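Local coordinates for adhesion and penetration protein autotransporter (Haemophilus influenzae, PDB 3SYJ), which probably acts as a serine protease and promotes bacterial adherence and host-cell invasion by directly binding a host cell structure, its passenger domain also driving bacterial self-association, at residues F82-E85 with D90-R93; S143-Y148 with A203-P208; T269-R274 with G278-S283; L587-R592 with E630-K635. All coordinates share one frame; numbering follows the deposited sequence.

Contact 1. Residues F82-E85 with D90-R93; sequences FGAE and DQHR
Arg93 and Gln91 both reach toward the backbone of residues 82-85, a case of two side chains of a loop returning to its earlier backbone. The Arg93 chain leaves with CG anti to the backbone N (chi1 -152°) and bends at chi3, which brings its guanidinium edge-on to the carbonyl of Ala84. Arg93 NH2 donates to Ala84 O at 2.6 Å in a nearly straight bond (N-H...O 165°). The acceptor is met at the guanidinium edge, and the donor lies in the carbonyl plane. The aliphatic part of the arginine passes the preceding carbonyl, with Arg93 CG 3.4 Å from Phe82 O, while the Phe82 side chain sets off away from this contact. Gln91 reaches in as an extended chain whose amide end lies beside the peptide of Ala84. NH2 of Arg93 also donates to Gly86 O, so one nitrogen grips two carbonyls, whereas the buried NE has only a weak, long ion pair with Asp81. The loop joins strand 79-80 to strand 96-100 in the protease-family region and meets the beta-helix, where Asp90 forms a salt bridge with Arg491 and His92 stacks on Tyr472 of strand 471-473.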
loop_
_atom_site.group_PDB
_atom_site.type_symbol
_atom_site.label_atom_id
_atom_site.label_comp_id
_atom_site.label_asym_id
_atom_site.label_seq_id
_atom_site.Cartn_x
_atom_site.Cartn_y
_atom_site.Cartn_z
ATOM N N PHE A 82 33.138 -4.529 50.443
ATOM C CA PHE A 82 33.391 -4.369 49.021
ATOM C C PHE A 82 32.170 -3.817 48.314
ATOM O O PHE A 82 31.084 -3.773 48.885
ATOM C CB PHE A 82 33.761 -5.717 48.400
ATOM C CG PHE A 82 34.942 -6.379 49.048
ATOM C CD1 PHE A 82 36.230 -6.106 48.619
ATOM C CD2 PHE A 82 34.762 -7.282 50.086
ATOM C CE1 PHE A 82 37.323 -6.716 49.216
ATOM C CE2 PHE A 82 35.840 -7.892 50.690
ATOM C CZ PHE A 82 37.129 -7.610 50.249
ATOM N N GLY A 83 32.349 -3.402 47.064
ATOM C CA GLY A 83 31.238 -2.938 46.257
ATOM C C GLY A 83 31.405 -1.505 45.811
ATOM O O GLY A 83 32.513 -1.060 45.503
ATOM N N ALA A 84 30.298 -0.778 45.781
ATOM C CA ALA A 84 30.309 0.601 45.342
ATOM C C ALA A 84 30.175 1.546 46.529
ATOM O O ALA A 84 29.773 1.135 47.625
ATOM C CB ALA A 84 29.196 0.835 44.345
ATOM N N GLU A 85 30.534 2.807 46.307
ATOM C CA GLU A 85 30.483 3.824 47.348
ATOM C C GLU A 85 29.037 4.193 47.589
ATOM O O GLU A 85 28.201 4.038 46.701
ATOM C CB GLU A 85 31.234 5.078 46.890
ATOM C CG GLU A 85 30.492 5.872 45.808
ATOM C CD GLU A 85 31.294 7.055 45.277
ATOM O OE1 GLU A 85 32.359 7.358 45.842
ATOM O OE2 GLU A 85 30.855 7.683 44.289
ATOM N N ASP A 90 19.639 -0.635 49.235
ATOM C CA ASP A 90 19.469 -1.785 48.338
ATOM C C ASP A 90 20.746 -2.600 48.159
ATOM O O ASP A 90 20.700 -3.743 47.705
ATOM C CB ASP A 90 18.963 -1.338 46.962
ATOM C CG ASP A 90 17.540 -0.827 47.008
ATOM O OD1 ASP A 90 16.996 -0.735 48.126
ATOM O OD2 ASP A 90 16.974 -0.508 45.940
ATOM N N GLN A 91 21.885 -2.017 48.509
ATOM C CA GLN A 91 23.163 -2.674 48.253
ATOM C C GLN A 91 23.468 -3.760 49.268
ATOM O O GLN A 91 24.176 -4.718 48.961
ATOM C CB GLN A 91 24.316 -1.670 48.214
ATOM C CG GLN A 91 25.679 -2.343 48.079
ATOM C CD GLN A 91 26.806 -1.361 47.776
ATOM O OE1 GLN A 91 26.822 -0.231 48.291
ATOM N NE2 GLN A 91 27.760 -1.790 46.941
ATOM N N HIS A 92 22.945 -3.602 50.480
ATOM C CA HIS A 92 23.189 -4.577 51.536
ATOM C C HIS A 92 24.668 -4.925 51.639
ATOM O O HIS A 92 25.051 -6.103 51.580
ATOM C CB HIS A 92 22.378 -5.846 51.283
ATOM C CG HIS A 92 20.902 -5.638 51.379
ATOM N ND1 HIS A 92 20.187 -5.906 52.527
ATOM C CD2 HIS A 92 20.010 -5.164 50.481
ATOM C CE1 HIS A 92 18.914 -5.617 52.326
ATOM N NE2 HIS A 92 18.779 -5.165 51.093
ATOM N N ARG A 93 25.506 -3.904 51.791
ATOM C CA ARG A 93 26.934 -4.149 51.924
ATOM C C ARG A 93 27.196 -5.089 53.107
ATOM O O ARG A 93 26.552 -4.995 54.154
ATOM C CB ARG A 93 27.715 -2.843 52.055
ATOM C CG ARG A 93 29.132 -2.951 51.523
ATOM C CD ARG A 93 29.935 -1.680 51.767
ATOM N NE ARG A 93 29.687 -0.654 50.759
ATOM C CZ ARG A 93 29.187 0.545 51.030
ATOM N NH1 ARG A 93 28.883 0.880 52.282
ATOM N NH2 ARG A 93 28.999 1.414 50.050
#

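Contact 2. Residues S143-Y148 with A203-P208; sequences SDRTKY and AGEYGP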
loop_
_atom_site.group_PDB
_atom_site.type_symbol
_atom_site.label_atom_id
_atom_site.label_comp_id
_atom_site.label_asym_id
_atom_site.label_seq_id
_atom_site.Cartn_x
_atom_site.Cartn_y
_atom_site.Cartn_z
ATOM N N SER A 143 60.020 -4.481 35.515
ATOM C CA SER A 143 60.453 -3.253 34.848
ATOM C C SER A 143 60.228 -3.291 33.337
ATOM O O SER A 143 60.074 -2.251 32.704
ATOM C CB SER A 143 61.927 -2.990 35.146
ATOM O OG SER A 143 62.119 -2.793 36.535
ATOM N N ASP A 144 60.213 -4.490 32.764
ATOM C CA ASP A 144 59.954 -4.650 31.336
ATOM C C ASP A 144 58.552 -4.157 31.022
ATOM O O ASP A 144 57.570 -4.794 31.402
ATOM C CB ASP A 144 60.102 -6.126 30.933
ATOM C CG ASP A 144 59.819 -6.373 29.454
ATOM O OD1 ASP A 144 59.372 -5.448 28.742
ATOM O OD2 ASP A 144 60.047 -7.514 28.997
ATOM N N ARG A 145 58.461 -3.035 30.314
ATOM C CA ARG A 145 57.171 -2.417 30.034
ATOM C C ARG A 145 56.496 -2.923 28.762
ATOM O O ARG A 145 55.400 -2.479 28.416
ATOM C CB ARG A 145 57.299 -0.896 30.004
ATOM C CG ARG A 145 57.418 -0.280 31.393
ATOM C CD ARG A 145 58.170 1.040 31.348
ATOM N NE ARG A 145 57.641 1.905 30.305
ATOM C CZ ARG A 145 58.387 2.717 29.566
ATOM N NH1 ARG A 145 57.817 3.473 28.640
ATOM N NH2 ARG A 145 59.703 2.766 29.747
ATOM N N THR A 146 57.147 -3.840 28.060
ATOM C CA THR A 146 56.497 -4.525 26.952
ATOM C C THR A 146 55.641 -5.641 27.530
ATOM O O THR A 146 54.479 -5.803 27.171
ATOM C CB THR A 146 57.518 -5.124 25.977
ATOM O OG1 THR A 146 58.237 -4.067 25.329
ATOM C CG2 THR A 146 56.813 -5.954 24.922
ATOM N N LYS A 147 56.227 -6.394 28.452
ATOM C CA LYS A 147 55.513 -7.450 29.158
ATOM C C LYS A 147 54.515 -6.861 30.160
ATOM O O LYS A 147 53.410 -7.382 30.330
ATOM C CB LYS A 147 56.513 -8.371 29.866
ATOM C CG LYS A 147 55.906 -9.574 30.590
ATOM C CD LYS A 147 57.013 -10.401 31.252
ATOM C CE LYS A 147 56.476 -11.542 32.110
ATOM N NZ LYS A 147 57.565 -12.163 32.936
ATOM N N TYR A 148 54.913 -5.769 30.811
ATOM C CA TYR A 148 54.099 -5.113 31.829
ATOM C C TYR A 148 53.888 -3.639 31.489
ATOM O O TYR A 148 54.558 -2.771 32.050
ATOM C CB TYR A 148 54.800 -5.204 33.180
ATOM C CG TYR A 148 54.997 -6.616 33.681
ATOM C CD1 TYR A 148 53.918 -7.383 34.101
ATOM C CD2 TYR A 148 56.261 -7.176 33.746
ATOM C CE1 TYR A 148 54.097 -8.670 34.569
ATOM C CE2 TYR A 148 56.453 -8.464 34.212
ATOM C CZ TYR A 148 55.371 -9.205 34.623
ATOM O OH TYR A 148 55.571 -10.485 35.084
ATOM N N ALA A 203 53.093 13.742 33.238
ATOM C CA ALA A 203 52.673 12.451 32.727
ATOM C C ALA A 203 53.837 11.462 32.841
ATOM O O ALA A 203 54.993 11.813 32.591
ATOM C CB ALA A 203 52.203 12.578 31.290
ATOM N N GLY A 204 53.529 10.228 33.232
ATOM C CA GLY A 204 54.556 9.224 33.437
ATOM C C GLY A 204 54.521 8.088 32.431
ATOM O O GLY A 204 53.687 8.067 31.520
ATOM N N GLU A 205 55.435 7.139 32.601
ATOM C CA GLU A 205 55.570 6.024 31.672
ATOM C C GLU A 205 54.393 5.063 31.800
ATOM O O GLU A 205 54.154 4.252 30.912
ATOM C CB GLU A 205 56.907 5.298 31.877
ATOM C CG GLU A 205 56.995 4.488 33.157
ATOM C CD GLU A 205 58.422 4.379 33.691
ATOM O OE1 GLU A 205 59.310 5.104 33.182
ATOM O OE2 GLU A 205 58.657 3.577 34.623
ATOM N N TYR A 206 53.645 5.170 32.897
ATOM C CA TYR A 206 52.431 4.368 33.055
ATOM C C TYR A 206 51.138 5.148 32.810
ATOM O O TYR A 206 50.046 4.598 32.972
ATOM C CB TYR A 206 52.377 3.664 34.411
ATOM C CG TYR A 206 53.473 2.644 34.620
ATOM C CD1 TYR A 206 53.553 1.497 33.838
ATOM C CD2 TYR A 206 54.422 2.825 35.614
ATOM C CE1 TYR A 206 54.561 0.562 34.040
ATOM C CE2 TYR A 206 55.426 1.907 35.826
ATOM C CZ TYR A 206 55.497 0.776 35.043
ATOM O OH TYR A 206 56.519 -0.124 35.284
ATOM N N GLY A 207 51.254 6.409 32.399
ATOM C CA GLY A 207 50.079 7.174 32.010
ATOM C C GLY A 207 50.002 8.584 32.569
ATOM O O GLY A 207 50.887 9.028 33.297
ATOM N N PRO A 208 48.923 9.296 32.239
ATOM C CA PRO A 208 48.794 10.716 32.575
ATOM C C PRO A 208 48.371 10.970 34.025
ATOM O O PRO A 208 48.323 12.126 34.435
ATOM C CB PRO A 208 47.677 11.200 31.638
ATOM C CG PRO A 208 47.110 9.961 30.964
ATOM C CD PRO A 208 47.705 8.756 31.614
HETATM O O HOH W 1 56.605 -2.313 34.012
#
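Arg145 starts with CG anti to its own carbonyl carbon (chi1 -76°) and turns sharply at chi3 (49°), which swings the guanidinium across the side chain of Glu205. The glutamate answers with CG between its backbone N and carbonyl carbon (chi1 71°), then runs on extended, so that the two chains cross at about a right angle. Their flat ends stack almost parallel. Glu205 CB sits over one face of the guanidinium, 3.8 Å from Arg145 CZ, but the charged atoms stay apart: Arg145 NH2 and Glu205 OE1 are separated by 4.2 Å. No N-H points at that oxygen, so the charges probably add a general attraction to the packing of Glu205 CB on the guanidinium face; Glu205 OE2 is occupied by the backbone N of Gln186. Both segments are surface loops of the protease-family region, whose clan shares the chymotrypsin-like fold, and each is shaped locally: residues 204-207 form a type I beta turn, and Asp144 OD1 accepts from Thr146 N at 2.8 Å in an Asx turn. Next to the stack, the Tyr206 ring stands nearly perpendicular to the guanidinium, its CE1 4.0 Å from Arg145 CG. A water bridges the loops at that ring's edge, donating to Tyr148 O at 2.9 Å and accepting a short bond of 2.5 Å from Tyr206 OH. Tyr148 itself packs on Ile224 of strand 221-226.

Contact 3. Residues T269-R274 with G278-S283; sequences TSLYTR and GVYTIS
Apolar and polar contacts meet on one ring here, that of Tyr280, which slides past Leu271 and Thr273 in the opposite direction to both. The apolar part is a CH-pi contact: Leu271 CB lies over the ring face, 4.2 Å from the Tyr280 centroid and 28° off the ring normal. Its nearest ring atom is Tyr280 CE1, 3.8 Å from Leu271 CB, while Leu271 CD2 extends the cover to Tyr280 CD1. The polar part gathers at the far end of the ring, where Thr273 OG1 and Tyr280 OH share a hydrogen bond of 2.7 Å. Thr273 places OG1 anti to its carbonyl carbon (chi1 -67°), which also brings it 3.7 Å from Gly278 CA. A water completes the set, hydrogen-bonded to Thr273 OG1 at 3.1 Å and accepting a hydrogen bond from Val279 N at 3.2 Å. A further partner of Thr273 OG1 is Gln294 NE2, so this hydroxyl ties together several pieces of chain. Strands 269-272 and 279-285 each pair in parallel with a strand of the next turn, 340-343 and 348-352, as in the parallel beta-helix of autotransporter passenger domains, while 289-294 pairs antiparallel with 279-285 at the N-terminal end of that beta-helix.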
loop_
_atom_site.group_PDB
_atom_site.type_symbol
_atom_site.label_atom_id
_atom_site.label_comp_id
_atom_site.label_asym_id
_atom_site.label_seq_id
_atom_site.Cartn_x
_atom_site.Cartn_y
_atom_site.Cartn_z
ATOM N N THR A 269 41.924 -31.259 53.854
ATOM C CA THR A 269 41.139 -32.485 53.867
ATOM C C THR A 269 40.353 -32.640 52.566
ATOM O O THR A 269 39.401 -31.895 52.318
ATOM C CB THR A 269 40.175 -32.529 55.083
ATOM O OG1 THR A 269 40.928 -32.559 56.302
ATOM C CG2 THR A 269 39.290 -33.757 55.028
ATOM N N SER A 270 40.764 -33.599 51.735
ATOM C CA SER A 270 40.052 -33.920 50.499
ATOM C C SER A 270 39.328 -35.250 50.625
ATOM O O SER A 270 39.941 -36.284 50.882
ATOM C CB SER A 270 41.006 -33.999 49.309
ATOM O OG SER A 270 41.343 -32.712 48.835
ATOM N N LEU A 271 38.019 -35.224 50.437
ATOM C CA LEU A 271 37.236 -36.441 50.491
ATOM C C LEU A 271 36.983 -36.923 49.078
ATOM O O LEU A 271 36.529 -36.164 48.219
ATOM C CB LEU A 271 35.949 -36.191 51.263
ATOM C CG LEU A 271 36.400 -35.710 52.645
ATOM C CD1 LEU A 271 35.775 -34.386 53.039
ATOM C CD2 LEU A 271 36.192 -36.780 53.704
ATOM N N TYR A 272 37.322 -38.181 48.834
ATOM C CA TYR A 272 37.250 -38.740 47.498
ATOM C C TYR A 272 37.112 -40.253 47.555
ATOM O O TYR A 272 37.754 -40.923 48.369
ATOM C CB TYR A 272 38.496 -38.357 46.704
ATOM C CG TYR A 272 38.541 -38.941 45.319
ATOM C CD1 TYR A 272 37.573 -38.613 44.380
ATOM C CD2 TYR A 272 39.556 -39.812 44.942
ATOM C CE1 TYR A 272 37.607 -39.141 43.102
ATOM C CE2 TYR A 272 39.602 -40.341 43.668
ATOM C CZ TYR A 272 38.621 -40.001 42.750
ATOM O OH TYR A 272 38.653 -40.526 41.475
ATOM N N THR A 273 36.266 -40.784 46.682
ATOM C CA THR A 273 36.033 -42.217 46.597
ATOM C C THR A 273 36.244 -42.637 45.153
ATOM O O THR A 273 35.461 -42.280 44.268
ATOM C CB THR A 273 34.616 -42.571 47.051
ATOM O OG1 THR A 273 34.488 -42.298 48.453
ATOM C CG2 THR A 273 34.315 -44.031 46.787
ATOM N N ARG A 274 37.315 -43.391 44.928
ATOM C CA ARG A 274 37.807 -43.686 43.587
ATOM C C ARG A 274 36.746 -44.250 42.641
ATOM O O ARG A 274 36.745 -43.934 41.453
ATOM C CB ARG A 274 38.990 -44.647 43.673
ATOM C CG ARG A 274 39.813 -44.475 44.943
ATOM C CD ARG A 274 41.166 -45.171 44.833
ATOM N NE ARG A 274 42.044 -44.841 45.955
ATOM C CZ ARG A 274 43.369 -44.970 45.933
ATOM N NH1 ARG A 274 43.979 -45.420 44.842
ATOM N NH2 ARG A 274 44.087 -44.645 47.003
ATOM N N GLY A 278 30.489 -41.988 46.228
ATOM C CA GLY A 278 30.943 -41.942 47.605
ATOM C C GLY A 278 29.842 -41.548 48.573
ATOM O O GLY A 278 28.891 -40.864 48.210
ATOM N N VAL A 279 29.970 -41.984 49.819
ATOM C CA VAL A 279 28.978 -41.663 50.835
ATOM C C VAL A 279 29.686 -41.249 52.120
ATOM O O VAL A 279 30.383 -42.050 52.748
ATOM C CB VAL A 279 28.013 -42.848 51.100
ATOM C CG1 VAL A 279 27.050 -42.512 52.233
ATOM C CG2 VAL A 279 27.239 -43.206 49.834
ATOM N N TYR A 280 29.514 -39.984 52.492
ATOM C CA TYR A 280 30.213 -39.411 53.633
ATOM C C TYR A 280 29.206 -39.001 54.694
ATOM O O TYR A 280 28.115 -38.529 54.370
ATOM C CB TYR A 280 31.057 -38.214 53.174
ATOM C CG TYR A 280 31.925 -38.563 51.991
ATOM C CD1 TYR A 280 33.195 -39.101 52.168
ATOM C CD2 TYR A 280 31.462 -38.395 50.698
ATOM C CE1 TYR A 280 33.982 -39.448 51.084
ATOM C CE2 TYR A 280 32.245 -38.745 49.608
ATOM C CZ TYR A 280 33.497 -39.273 49.807
ATOM O OH TYR A 280 34.264 -39.611 48.714
ATOM N N THR A 281 29.558 -39.206 55.957
ATOM C CA THR A 281 28.694 -38.802 57.059
ATOM C C THR A 281 29.474 -37.891 57.997
ATOM O O THR A 281 30.580 -38.225 58.428
ATOM C CB THR A 281 28.146 -40.009 57.848
ATOM O OG1 THR A 281 27.619 -40.983 56.940
ATOM C CG2 THR A 281 27.045 -39.564 58.798
ATOM N N ILE A 282 28.897 -36.736 58.305
ATOM C CA ILE A 282 29.600 -35.715 59.066
ATOM C C ILE A 282 28.895 -35.415 60.376
ATOM O O ILE A 282 27.666 -35.357 60.441
ATOM C CB ILE A 282 29.755 -34.404 58.245
ATOM C CG1 ILE A 282 30.659 -33.402 58.972
ATOM C CG2 ILE A 282 28.401 -33.777 57.954
ATOM C CD1 ILE A 282 31.115 -32.243 58.095
ATOM N N SER A 283 29.684 -35.231 61.426
ATOM C CA SER A 283 29.147 -34.805 62.705
ATOM C C SER A 283 30.207 -34.000 63.439
ATOM O O SER A 283 31.390 -34.062 63.099
ATOM C CB SER A 283 28.737 -36.020 63.535
ATOM O OG SER A 283 29.832 -36.904 63.694
HETATM O O HOH W 2 32.538 -43.851 50.237
#

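Contact 4. Residues L587-R592 with E630-K635; sequences LFFSGR and ENFQIK
In the beta-solenoid core Phe589 of strand 586-593 meets Phe632 of strand 631-634, a pair that illustrates how aromatic rings from two strands fill such an interior. The two rings make an offset T-shaped contact. Their planes stand 87° apart, the centroids are separated by 5.8 Å, and the edge of Phe632 is turned to the face of Phe589. The nearest atoms are Phe589 CZ and Phe632 CE1 at 4.1 Å, with Phe632 CD1 hardly farther from Phe589 CZ, at 4.2 Å. The CZ tip of Phe589 thus meets the CD1-CE1 edge of Phe632. Each residue puts CG anti to its carbonyl carbon (chi1 -61° and -55°), and the side chains cross obliquely. After the strand, Ser590 OG donates to Gly591 O at 2.7 Å, a bond made within the segment. The aromatic network continues past this pair: Phe632 stacks with Trp652, and Phe589 makes an edge-to-face contact with Phe627. Strand 586-593 runs parallel to 567-575 and to 638-641. The chain turns a corner at Glu630, and strand 631-634 follows on another face, lying between 579-582 and 645-654; Ile580 from the first of these and Ile648 from the second also pack against Phe589.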
loop_
_atom_site.group_PDB
_atom_site.type_symbol
_atom_site.label_atom_id
_atom_site.label_comp_id
_atom_site.label_asym_id
_atom_site.label_seq_id
_atom_site.Cartn_x
_atom_site.Cartn_y
_atom_site.Cartn_z
ATOM N N LEU A 587 4.764 6.211 34.678
ATOM C CA LEU A 587 5.787 5.271 34.242
ATOM C C LEU A 587 6.770 5.977 33.312
ATOM O O LEU A 587 6.380 6.474 32.255
ATOM C CB LEU A 587 5.134 4.079 33.538
ATOM C CG LEU A 587 6.042 2.986 32.977
ATOM C CD1 LEU A 587 6.865 2.343 34.086
ATOM C CD2 LEU A 587 5.212 1.942 32.248
ATOM N N PHE A 588 8.041 6.025 33.711
ATOM C CA PHE A 588 9.065 6.723 32.936
ATOM C C PHE A 588 10.049 5.750 32.324
ATOM O O PHE A 588 10.611 4.908 33.022
ATOM C CB PHE A 588 9.838 7.721 33.815
ATOM C CG PHE A 588 9.196 9.082 33.908
ATOM C CD1 PHE A 588 7.976 9.244 34.539
ATOM C CD2 PHE A 588 9.817 10.197 33.373
ATOM C CE1 PHE A 588 7.382 10.495 34.628
ATOM C CE2 PHE A 588 9.231 11.448 33.462
ATOM C CZ PHE A 588 8.015 11.594 34.093
ATOM N N PHE A 589 10.243 5.859 31.014
ATOM C CA PHE A 589 11.348 5.186 30.337
ATOM C C PHE A 589 12.417 6.238 30.110
ATOM O O PHE A 589 12.176 7.243 29.442
ATOM C CB PHE A 589 10.907 4.599 28.998
ATOM C CG PHE A 589 9.826 3.563 29.111
ATOM C CD1 PHE A 589 10.140 2.214 29.146
ATOM C CD2 PHE A 589 8.497 3.941 29.175
ATOM C CE1 PHE A 589 9.143 1.256 29.243
ATOM C CE2 PHE A 589 7.498 3.001 29.276
ATOM C CZ PHE A 589 7.819 1.650 29.312
ATOM N N SER A 590 13.597 6.025 30.681
ATOM C CA SER A 590 14.599 7.078 30.691
ATOM C C SER A 590 16.015 6.533 30.581
ATOM O O SER A 590 16.282 5.381 30.926
ATOM C CB SER A 590 14.469 7.895 31.982
ATOM O OG SER A 590 15.378 8.987 32.004
ATOM N N GLY A 591 16.920 7.371 30.093
ATOM C CA GLY A 591 18.337 7.117 30.245
ATOM C C GLY A 591 18.691 7.583 31.643
ATOM O O GLY A 591 17.801 7.938 32.416
ATOM N N ARG A 592 19.977 7.586 31.980
ATOM C CA ARG A 592 20.422 8.036 33.302
ATOM C C ARG A 592 21.781 8.737 33.243
ATOM O O ARG A 592 22.584 8.488 32.341
ATOM C CB ARG A 592 20.498 6.862 34.281
ATOM C CG ARG A 592 21.397 5.723 33.823
ATOM C CD ARG A 592 22.040 5.043 35.014
ATOM N NE ARG A 592 22.945 5.964 35.694
ATOM C CZ ARG A 592 23.369 5.829 36.946
ATOM N NH1 ARG A 592 22.978 4.799 37.684
ATOM N NH2 ARG A 592 24.187 6.735 37.462
ATOM N N GLU A 630 6.876 -6.333 22.978
ATOM C CA GLU A 630 5.892 -6.577 21.928
ATOM C C GLU A 630 4.814 -5.481 21.945
ATOM O O GLU A 630 4.615 -4.780 20.956
ATOM C CB GLU A 630 5.311 -7.999 22.045
ATOM C CG GLU A 630 6.369 -9.085 21.756
ATOM C CD GLU A 630 5.872 -10.527 21.884
ATOM O OE1 GLU A 630 4.739 -10.755 22.344
ATOM O OE2 GLU A 630 6.639 -11.447 21.525
ATOM N N ASN A 631 4.146 -5.310 23.078
ATOM C CA ASN A 631 3.157 -4.250 23.198
ATOM C C ASN A 631 3.336 -3.433 24.461
ATOM O O ASN A 631 3.732 -3.957 25.503
ATOM C CB ASN A 631 1.733 -4.810 23.175
ATOM C CG ASN A 631 1.435 -5.612 21.923
ATOM O OD1 ASN A 631 0.910 -5.086 20.936
ATOM N ND2 ASN A 631 1.772 -6.897 21.955
ATOM N N PHE A 632 3.038 -2.144 24.356
ATOM C CA PHE A 632 2.876 -1.294 25.518
ATOM C C PHE A 632 1.388 -1.000 25.651
ATOM O O PHE A 632 0.811 -0.277 24.845
ATOM C CB PHE A 632 3.652 0.014 25.357
ATOM C CG PHE A 632 5.112 -0.180 25.069
ATOM C CD1 PHE A 632 6.026 -0.304 26.106
ATOM C CD2 PHE A 632 5.569 -0.237 23.761
ATOM C CE1 PHE A 632 7.368 -0.487 25.843
ATOM C CE2 PHE A 632 6.910 -0.415 23.487
ATOM C CZ PHE A 632 7.816 -0.542 24.528
ATOM N N GLN A 633 0.763 -1.579 26.664
ATOM C CA GLN A 633 -0.646 -1.340 26.897
ATOM C C GLN A 633 -0.787 -0.387 28.064
ATOM O O GLN A 633 -0.695 -0.788 29.224
ATOM C CB GLN A 633 -1.370 -2.656 27.182
ATOM C CG GLN A 633 -0.866 -3.799 26.326
ATOM C CD GLN A 633 -1.783 -5.005 26.343
ATOM O OE1 GLN A 633 -2.899 -4.947 26.866
ATOM N NE2 GLN A 633 -1.318 -6.109 25.759
ATOM N N ILE A 634 -0.991 0.883 27.756
ATOM C CA ILE A 634 -1.196 1.880 28.787
ATOM C C ILE A 634 -2.700 1.997 28.980
ATOM O O ILE A 634 -3.363 2.755 28.278
ATOM C CB ILE A 634 -0.579 3.233 28.379
ATOM C CG1 ILE A 634 0.800 3.016 27.749
ATOM C CG2 ILE A 634 -0.492 4.183 29.565
ATOM C CD1 ILE A 634 1.749 2.163 28.587
ATOM N N LYS A 635 -3.231 1.209 29.912
ATOM C CA LYS A 635 -4.671 1.125 30.149
ATOM C C LYS A 635 -5.157 2.212 31.099
ATOM O O LYS A 635 -6.356 2.360 31.329
ATOM C CB LYS A 635 -5.036 -0.241 30.731
ATOM C CG LYS A 635 -4.667 -1.425 29.851
ATOM C CD LYS A 635 -5.150 -2.721 30.479
ATOM C CE LYS A 635 -4.881 -3.917 29.582
ATOM N NZ LYS A 635 -5.321 -5.177 30.243
#

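In the fold
The four contacts follow one another along the chain without touching. Contacts 1 and 2 both belong to the protease-family region, yet their centres lie 33 Å apart, and both are away from Ser218, the active-site serine inferred by similarity. Contacts 3 and 4 belong to the beta-helical part and are the most widely separated pair, with centres 54 Å apart: one is at the start of the beta-helix, the other in the second solenoid repeat region. Contact 1 is the closer of the protease-region pair to contact 4, with about 10 Å between nearest atoms, against about 24 Å for contact 2.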